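Long-range contacts in endoglucanase (Thermotoga maritima, PDB 2FVG), which probably acts as an aminopeptidase of the M42 family, using two divalent metal cations in each subunit, despite its name: residues S70-D75 against V142-Y147; V78-V83 against L126-G131; K94-K99 against V148-D153. One frame throughout, in Å; residues are numbered along the deposited sequence.

In the fold
All three contacts lie in the small antiparallel beta-barrel that stands beside the metal-binding part of the chain. Contact 3 pairs two strands that are neighbours in the sheet, contact 2 joins its two outermost strands and so closes the barrel, and contact 1 lays the loop before strand 147-150 against the end of strand 66-72. The centres of contacts 1 and 2 are about 8 Å apart, those of contacts 2 and 3 about 11 Å apart, and I128 of contact 2 packs on V96 and V148 of contact 3. Contact 3 is nearest the predicted zinc site: the side chain of K94 comes within about 6 Å of that of H308. Contacts 1 and 2 lie away from that site.

Contact 1: S70-D75 against V142-Y147; sequences SKIEKD and VSIGDY
I72 closes off strand 66-72, and its side chain packs against V142, S143 and I144 in the loop that leads from helix 135-139 into strand 147-150. No hydrogen bond links the two segments; the contact is mainly aliphatic, with methyl and methylene groups also set against the carbonyl oxygens of V142 and S70. CG1 of I72 lies beside its own backbone N (chi1 -61°), and the extended second torsion carries CD1 outward into the loop. There I72 CD1 reaches V142 CG1 at 3.6 Å, the two side chains sliding past each other in opposite directions. The same I72 CD1 lies 3.6 Å from V142 O and 3.9 Å from I144 CD1. A138 and K139 of helix 135-139 also touch the I72 side chain, which is buried. An alanine in place of I72, without the CG1 and CD1 contacts to V142 CG1 and I144 CD1, would probably open a gap between the strand end and the loop.

Strand 66-72 belongs to the antiparallel barrel, and a classic beta bulge, in which S70 and K71 both face S79, lies just ahead of I72. I144 packs against this bulge, its CG1 3.9 Å from S70 O. The loop owes its shape here to a type II beta turn from S143 to D146, closed by D146 N to S143 O at 3.0 Å. G145 takes the third place of the turn with a positive phi of 102°, where a CB would collide with the carbonyl oxygen of I144. A second bond inside the loop runs from S143 N to D146 OD2 at 2.8 Å, the donor standing 52° out of the carboxylate plane. K99 forms a salt bridge to that oxygen, tying the turn to the end of strand 95-98.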
loop_
_atom_site.group_PDB
_atom_site.type_symbol
_atom_site.label_atom_id
_atom_site.label_comp_id
_atom_site.label_asym_id
_atom_site.label_seq_id
_atom_site.Cartn_x
_atom_site.Cartn_y
_atom_site.Cartn_z
ATOM N N SER A 70 -3.385 2.136 24.079
ATOM C CA SER A 70 -3.605 1.064 25.037
ATOM C C SER A 70 -3.957 1.604 26.418
ATOM O O SER A 70 -4.606 0.919 27.202
ATOM C CB SER A 70 -2.407 0.105 25.075
ATOM O OG SER A 70 -1.203 0.782 25.384
ATOM N N LYS A 71 -3.558 2.839 26.707
ATOM C CA LYS A 71 -3.842 3.430 28.016
ATOM C C LYS A 71 -3.702 4.946 28.069
ATOM O O LYS A 71 -2.832 5.524 27.432
ATOM C CB LYS A 71 -2.947 2.810 29.100
ATOM C CG LYS A 71 -3.222 3.378 30.495
ATOM C CD LYS A 71 -2.582 2.563 31.597
ATOM C CE LYS A 71 -2.915 3.163 32.952
ATOM N NZ LYS A 71 -2.378 2.303 34.031
ATOM N N ILE A 72 -4.557 5.577 28.870
ATOM C CA ILE A 72 -4.506 7.008 29.074
ATOM C C ILE A 72 -4.014 7.232 30.494
ATOM O O ILE A 72 -4.686 6.843 31.456
ATOM C CB ILE A 72 -5.876 7.673 28.814
ATOM C CG1 ILE A 72 -6.301 7.417 27.352
ATOM C CG2 ILE A 72 -5.806 9.180 29.129
ATOM C CD1 ILE A 72 -7.725 7.840 26.988
ATOM N N GLU A 73 -2.825 7.822 30.608
ATOM C CA GLU A 73 -2.181 8.055 31.906
ATOM C C GLU A 73 -2.829 9.196 32.672
ATOM O O GLU A 73 -3.450 10.069 32.075
ATOM C CB GLU A 73 -0.672 8.289 31.732
ATOM C CG GLU A 73 0.047 7.204 30.890
ATOM C CD GLU A 73 -0.105 5.789 31.451
ATOM O OE1 GLU A 73 -0.200 5.616 32.693
ATOM O OE2 GLU A 73 -0.125 4.838 30.642
ATOM N N LYS A 74 -2.690 9.191 33.997
ATOM C CA LYS A 74 -3.308 10.231 34.821
ATOM C C LYS A 74 -2.714 11.624 34.570
ATOM O O LYS A 74 -3.271 12.638 35.004
ATOM C CB LYS A 74 -3.290 9.862 36.320
ATOM C CG LYS A 74 -4.159 8.645 36.685
ATOM C CD LYS A 74 -4.208 8.407 38.204
ATOM N N ASP A 75 -1.589 11.677 33.866
ATOM C CA ASP A 75 -0.983 12.970 33.564
ATOM C C ASP A 75 -1.327 13.461 32.144
ATOM O O ASP A 75 -0.855 14.513 31.715
ATOM C CB ASP A 75 0.530 12.969 33.834
ATOM C CG ASP A 75 1.324 12.155 32.827
ATOM O OD1 ASP A 75 0.749 11.332 32.069
ATOM O OD2 ASP A 75 2.557 12.352 32.807
ATOM N N VAL A 142 -9.450 11.736 23.048
ATOM C CA VAL A 142 -8.836 10.437 22.852
ATOM C C VAL A 142 -9.438 9.302 23.656
ATOM O O VAL A 142 -10.009 9.536 24.714
ATOM C CB VAL A 142 -7.293 10.594 23.096
ATOM C CG1 VAL A 142 -6.682 9.445 23.883
ATOM C CG2 VAL A 142 -6.570 10.849 21.769
ATOM N N SER A 143 -9.343 8.072 23.138
ATOM C CA SER A 143 -9.854 6.891 23.866
ATOM C C SER A 143 -9.045 5.622 23.602
ATOM O O SER A 143 -8.481 5.453 22.492
ATOM C CB SER A 143 -11.327 6.613 23.524
ATOM O OG SER A 143 -12.141 7.748 23.748
ATOM N N ILE A 144 -9.009 4.736 24.611
ATOM C CA ILE A 144 -8.352 3.427 24.505
ATOM C C ILE A 144 -8.924 2.767 23.264
ATOM O O ILE A 144 -10.141 2.755 23.065
ATOM C CB ILE A 144 -8.617 2.492 25.731
ATOM C CG1 ILE A 144 -7.901 2.980 26.994
ATOM C CG2 ILE A 144 -8.171 1.035 25.446
ATOM C CD1 ILE A 144 -8.557 4.147 27.698
ATOM N N GLY A 145 -8.048 2.274 22.399
ATOM C CA GLY A 145 -8.492 1.613 21.190
ATOM C C GLY A 145 -8.408 2.434 19.932
ATOM O O GLY A 145 -8.560 1.879 18.833
ATOM N N ASP A 146 -8.188 3.747 20.065
ATOM C CA ASP A 146 -8.040 4.600 18.891
ATOM C C ASP A 146 -6.750 4.273 18.156
ATOM O O ASP A 146 -5.770 3.840 18.759
ATOM C CB ASP A 146 -8.073 6.097 19.239
ATOM C CG ASP A 146 -9.457 6.583 19.705
ATOM O OD1 ASP A 146 -10.483 5.895 19.453
ATOM O OD2 ASP A 146 -9.515 7.673 20.339
ATOM N N TYR A 147 -6.764 4.493 16.852
ATOM C CA TYR A 147 -5.603 4.238 16.015
ATOM C C TYR A 147 -4.728 5.481 15.861
ATOM O O TYR A 147 -5.216 6.597 15.626
ATOM C CB TYR A 147 -6.032 3.653 14.667
ATOM C CG TYR A 147 -6.510 2.229 14.804
ATOM C CD1 TYR A 147 -5.627 1.164 14.638
ATOM C CD2 TYR A 147 -7.836 1.940 15.139
ATOM C CE1 TYR A 147 -6.051 -0.165 14.794
ATOM C CE2 TYR A 147 -8.277 0.608 15.300
ATOM C CZ TYR A 147 -7.374 -0.434 15.127
ATOM O OH TYR A 147 -7.783 -1.740 15.271
#

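Contact 2: V78-V83 against L126-G131; sequences VSFLPV and LRIDFG
The ring of F80 has R127 N at its edge, near the ring plane, while L126 CB and I128 CG1 approach it obliquely, I128 CG1 lying 3.6 Å from F80 CD1. These residues close the barrel, joining its two outermost strands. F130 carries I128 CG2 over one face and meets V78 at its edge, with V78 CG2 3.7 Å from F130 CE2. Over one face of the R127 guanidinium sits S79 OG, 3.4 Å from R127 NH1 at an angle too poor for a hydrogen bond. S79 OG bonds instead to E73, and R127 NH1 to E124 O and, nearly within the guanidinium plane, to L126 O.

A single antiparallel bridge, the hydrogen-bonded pair V78 and I128, supplies the backbone links: V78 N to I128 O at 3.1 Å and I128 N to V78 O at 2.9 Å, both close to straight. The strands then splay, their directions 122° apart. Past the bridge a water links the strands, accepting from F80 N at 2.8 Å and lying 2.8 Å from L126 O.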
loop_
_atom_site.group_PDB
_atom_site.type_symbol
_atom_site.label_atom_id
_atom_site.label_comp_id
_atom_site.label_asym_id
_atom_site.label_seq_id
_atom_site.Cartn_x
_atom_site.Cartn_y
_atom_site.Cartn_z
ATOM N N VAL A 78 -0.364 9.251 26.793
ATOM C CA VAL A 78 -0.954 7.960 26.446
ATOM C C VAL A 78 0.104 6.910 26.116
ATOM O O VAL A 78 1.148 7.229 25.552
ATOM C CB VAL A 78 -2.034 8.034 25.286
ATOM C CG1 VAL A 78 -3.059 9.144 25.550
ATOM C CG2 VAL A 78 -1.405 8.239 23.960
ATOM N N SER A 79 -0.174 5.668 26.520
ATOM C CA SER A 79 0.651 4.512 26.205
ATOM C C SER A 79 0.065 3.924 24.921
ATOM O O SER A 79 -1.126 4.093 24.630
ATOM C CB SER A 79 0.597 3.472 27.320
ATOM O OG SER A 79 1.062 4.002 28.566
ATOM N N PHE A 80 0.891 3.217 24.165
ATOM C CA PHE A 80 0.461 2.661 22.888
ATOM C C PHE A 80 1.152 1.331 22.585
ATOM O O PHE A 80 2.197 1.001 23.166
ATOM C CB PHE A 80 0.706 3.689 21.778
ATOM C CG PHE A 80 2.153 4.066 21.605
ATOM C CD1 PHE A 80 2.751 5.013 22.434
ATOM C CD2 PHE A 80 2.919 3.477 20.600
ATOM C CE1 PHE A 80 4.094 5.364 22.273
ATOM C CE2 PHE A 80 4.262 3.814 20.432
ATOM C CZ PHE A 80 4.854 4.757 21.266
ATOM N N LEU A 81 0.537 0.548 21.713
ATOM C CA LEU A 81 1.101 -0.721 21.310
ATOM C C LEU A 81 1.159 -0.679 19.795
ATOM O O LEU A 81 0.270 -0.085 19.182
ATOM C CB LEU A 81 0.217 -1.881 21.776
ATOM C CG LEU A 81 -0.018 -2.057 23.280
ATOM C CD1 LEU A 81 -1.149 -3.054 23.517
ATOM C CD2 LEU A 81 1.258 -2.471 24.008
ATOM N N PRO A 82 2.200 -1.294 19.193
ATOM C CA PRO A 82 2.387 -1.322 17.740
ATOM C C PRO A 82 1.318 -2.105 16.993
ATOM O O PRO A 82 0.700 -3.013 17.554
ATOM C CB PRO A 82 3.731 -2.036 17.570
ATOM C CG PRO A 82 3.868 -2.868 18.817
ATOM C CD PRO A 82 3.285 -2.006 19.896
ATOM N N VAL A 83 1.096 -1.721 15.739
ATOM C CA VAL A 83 0.178 -2.414 14.837
ATOM C C VAL A 83 0.999 -2.576 13.563
ATOM O O VAL A 83 1.043 -1.689 12.729
ATOM C CB VAL A 83 -1.129 -1.624 14.574
ATOM C CG1 VAL A 83 -2.032 -2.367 13.593
ATOM C CG2 VAL A 83 -1.880 -1.372 15.869
ATOM N N LEU A 126 7.694 4.223 26.255
ATOM C CA LEU A 126 7.337 5.342 25.395
ATOM C C LEU A 126 5.944 5.888 25.729
ATOM O O LEU A 126 5.078 5.156 26.201
ATOM C CB LEU A 126 7.405 4.902 23.929
ATOM C CG LEU A 126 8.777 4.410 23.443
ATOM C CD1 LEU A 126 8.716 3.856 22.031
ATOM C CD2 LEU A 126 9.831 5.502 23.542
ATOM N N ARG A 127 5.736 7.178 25.479
ATOM C CA ARG A 127 4.450 7.835 25.714
ATOM C C ARG A 127 4.192 8.814 24.588
ATOM O O ARG A 127 5.139 9.331 24.000
ATOM C CB ARG A 127 4.478 8.630 27.027
ATOM C CG ARG A 127 4.674 7.825 28.301
ATOM C CD ARG A 127 3.430 7.047 28.698
ATOM N NE ARG A 127 3.612 6.318 29.953
ATOM C CZ ARG A 127 4.085 5.079 30.040
ATOM N NH1 ARG A 127 4.447 4.403 28.945
ATOM N NH2 ARG A 127 4.201 4.513 31.228
ATOM N N ILE A 128 2.926 9.059 24.257
ATOM C CA ILE A 128 2.639 10.074 23.249
ATOM C C ILE A 128 2.175 11.261 24.046
ATOM O O ILE A 128 1.399 11.116 24.988
ATOM C CB ILE A 128 1.521 9.710 22.246
ATOM C CG1 ILE A 128 1.775 8.345 21.625
ATOM C CG2 ILE A 128 1.394 10.823 21.160
ATOM C CD1 ILE A 128 0.609 7.810 20.811
ATOM N N ASP A 129 2.687 12.427 23.686
ATOM C CA ASP A 129 2.295 13.649 24.318
ATOM C C ASP A 129 1.520 14.433 23.274
ATOM O O ASP A 129 2.035 14.719 22.198
ATOM C CB ASP A 129 3.539 14.422 24.775
ATOM C CG ASP A 129 3.200 15.675 25.582
ATOM O OD1 ASP A 129 2.067 15.769 26.110
ATOM O OD2 ASP A 129 4.077 16.569 25.686
ATOM N N PHE A 130 0.267 14.726 23.589
ATOM C CA PHE A 130 -0.601 15.529 22.754
ATOM C C PHE A 130 -0.765 16.905 23.387
ATOM O O PHE A 130 -1.363 17.804 22.792
ATOM C CB PHE A 130 -1.981 14.891 22.614
ATOM C CG PHE A 130 -1.991 13.588 21.884
ATOM C CD1 PHE A 130 -1.907 13.552 20.498
ATOM C CD2 PHE A 130 -2.130 12.393 22.577
ATOM C CE1 PHE A 130 -1.935 12.344 19.819
ATOM C CE2 PHE A 130 -2.160 11.193 21.914
ATOM C CZ PHE A 130 -2.060 11.166 20.524
ATOM N N GLY A 131 -0.264 17.053 24.611
ATOM C CA GLY A 131 -0.354 18.317 25.332
ATOM C C GLY A 131 -1.289 18.368 26.539
ATOM O O GLY A 131 -1.478 19.441 27.127
HETATM O O HOH W 1 3.377 3.055 25.372
#

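Contact 3: K94-K99 against V148-D153; sequences KVVQVK and VSFVSD
V96 pairs with F150 and Q97 with S149, as antiparallel neighbours in the six-stranded sheet that curls into the barrel. The core of the pairing is the hydrogen-bonded pair of Q97 and S149: Q97 N gives to S149 O at 2.8 Å, nearly along the C=O axis, and S149 N returns a bond to Q97 O at 3.0 Å. Both side chains leave on the same face of the sheet. CG of Q97 is wedged between its own backbone N and carbonyl carbon (chi1 75°), which lays it 3.5 Å from S149 OG. Q97 OE1 accepts from N100 N, between strands 95-98 and 101-107.

The valines V98 and V148 share the other face. V98 CG2 and V148 CG2 are only 3.3 Å apart, tighter than usual van der Waals contact, and V148 CG1 lies 3.6 Å from V96 CB. I128 of strand 126-129 packs on V96 and V148, consistent with this face lining the barrel interior; the valines are buried, and V148 also touches F67 and V69.

At the non-hydrogen-bonded pair of V96 and F150 the side chains diverge. F150 stacks edge-to-face with F67, its ring also meeting K94 CG obliquely and lying beside a bound 1,2-ethanediol, probably from the crystallisation liquor. The side chain of K94 comes within about 6 Å of that of H308, a predicted zinc ligand, which puts this end of the pairing beside the probable active site. Past the end of strand 147-150, V151 N still bonds to V95 O at 2.9 Å, 35° out of the carbonyl plane, while V151 CG2 packs on Q97 CB. A water bridges the same place, donating to V151 O and, at 2.6 Å, to V95 O.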
loop_
_atom_site.group_PDB
_atom_site.type_symbol
_atom_site.label_atom_id
_atom_site.label_comp_id
_atom_site.label_asym_id
_atom_site.label_seq_id
_atom_site.Cartn_x
_atom_site.Cartn_y
_atom_site.Cartn_z
ATOM N N LYS A 94 9.192 11.215 17.205
ATOM C CA LYS A 94 8.301 11.082 16.036
ATOM C C LYS A 94 6.928 11.697 16.270
ATOM O O LYS A 94 6.368 11.569 17.362
ATOM C CB LYS A 94 8.135 9.622 15.610
ATOM C CG LYS A 94 8.964 9.170 14.406
ATOM C CD LYS A 94 10.430 9.418 14.549
ATOM C CE LYS A 94 11.159 8.947 13.307
ATOM N NZ LYS A 94 12.621 9.168 13.456
ATOM N N VAL A 95 6.398 12.369 15.244
ATOM C CA VAL A 95 5.061 12.978 15.335
ATOM C C VAL A 95 4.002 11.998 14.837
ATOM O O VAL A 95 4.134 11.379 13.757
ATOM C CB VAL A 95 4.940 14.320 14.570
ATOM C CG1 VAL A 95 3.610 14.994 14.895
ATOM C CG2 VAL A 95 6.074 15.260 14.952
ATOM N N VAL A 96 2.930 11.895 15.606
ATOM C CA VAL A 96 1.865 10.963 15.314
ATOM C C VAL A 96 0.549 11.677 15.474
ATOM O O VAL A 96 0.518 12.815 15.957
ATOM C CB VAL A 96 1.890 9.777 16.290
ATOM C CG1 VAL A 96 3.089 8.862 16.023
ATOM C CG2 VAL A 96 1.874 10.263 17.737
ATOM N N GLN A 97 -0.540 11.027 15.086
ATOM C CA GLN A 97 -1.842 11.656 15.255
ATOM C C GLN A 97 -2.924 10.663 15.620
ATOM O O GLN A 97 -2.856 9.507 15.230
ATOM C CB GLN A 97 -2.275 12.389 13.999
ATOM C CG GLN A 97 -2.727 11.472 12.895
ATOM C CD GLN A 97 -3.929 12.036 12.165
ATOM O OE1 GLN A 97 -5.050 11.522 12.303
ATOM N NE2 GLN A 97 -3.724 13.124 11.442
ATOM N N VAL A 98 -3.910 11.122 16.393
ATOM C CA VAL A 98 -5.041 10.296 16.801
ATOM C C VAL A 98 -6.241 11.194 16.572
ATOM O O VAL A 98 -6.317 12.291 17.123
ATOM C CB VAL A 98 -4.943 9.844 18.280
ATOM C CG1 VAL A 98 -6.177 9.028 18.711
ATOM C CG2 VAL A 98 -3.718 9.009 18.492
ATOM N N LYS A 99 -7.164 10.735 15.740
ATOM C CA LYS A 99 -8.336 11.509 15.356
ATOM C C LYS A 99 -8.011 12.985 15.137
ATOM O O LYS A 99 -8.586 13.871 15.784
ATOM C CB LYS A 99 -9.504 11.272 16.324
ATOM C CG LYS A 99 -10.037 9.835 16.224
ATOM C CD LYS A 99 -11.198 9.548 17.133
ATOM C CE LYS A 99 -10.821 9.743 18.585
ATOM N NZ LYS A 99 -11.887 9.275 19.529
ATOM N N VAL A 148 -3.431 5.254 16.010
ATOM C CA VAL A 148 -2.413 6.287 15.958
ATOM C C VAL A 148 -1.603 6.118 14.692
ATOM O O VAL A 148 -1.064 5.050 14.448
ATOM C CB VAL A 148 -1.443 6.106 17.151
ATOM C CG1 VAL A 148 -0.391 7.196 17.164
ATOM C CG2 VAL A 148 -2.222 6.058 18.492
ATOM N N SER A 149 -1.525 7.145 13.857
ATOM C CA SER A 149 -0.698 7.006 12.671
ATOM C C SER A 149 0.437 8.025 12.701
ATOM O O SER A 149 0.386 9.000 13.455
ATOM C CB SER A 149 -1.540 7.142 11.413
ATOM O OG SER A 149 -2.148 8.402 11.351
ATOM N N PHE A 150 1.481 7.779 11.913
ATOM C CA PHE A 150 2.559 8.735 11.791
ATOM C C PHE A 150 2.047 9.952 11.053
ATOM O O PHE A 150 1.107 9.869 10.247
ATOM C CB PHE A 150 3.734 8.162 11.005
ATOM C CG PHE A 150 4.469 7.099 11.715
ATOM C CD1 PHE A 150 5.400 7.425 12.697
ATOM C CD2 PHE A 150 4.263 5.770 11.395
ATOM C CE1 PHE A 150 6.114 6.426 13.365
ATOM C CE2 PHE A 150 4.961 4.776 12.043
ATOM C CZ PHE A 150 5.887 5.104 13.040
ATOM N N VAL A 151 2.665 11.092 11.326
ATOM C CA VAL A 151 2.336 12.312 10.610
ATOM C C VAL A 151 3.491 12.556 9.647
ATOM O O VAL A 151 4.666 12.441 10.018
ATOM C CB VAL A 151 2.142 13.505 11.543
ATOM C CG1 VAL A 151 2.232 14.816 10.765
ATOM C CG2 VAL A 151 0.817 13.397 12.257
ATOM N N SER A 152 3.155 12.853 8.402
ATOM C CA SER A 152 4.170 13.145 7.426
ATOM C C SER A 152 3.616 13.996 6.309
ATOM O O SER A 152 2.423 13.966 6.014
ATOM C CB SER A 152 4.778 11.865 6.857
ATOM O OG SER A 152 5.911 12.193 6.074
ATOM N N ASP A 153 4.513 14.764 5.713
ATOM C CA ASP A 153 4.214 15.635 4.618
ATOM C C ASP A 153 4.522 14.833 3.359
ATOM O O ASP A 153 5.064 13.737 3.426
ATOM C CB ASP A 153 5.134 16.854 4.744
ATOM C CG ASP A 153 4.676 18.041 3.916
ATOM O OD1 ASP A 153 3.741 17.903 3.084
ATOM O OD2 ASP A 153 5.267 19.127 4.108
HETATM O O HOH W 2 6.116 11.144 12.080
#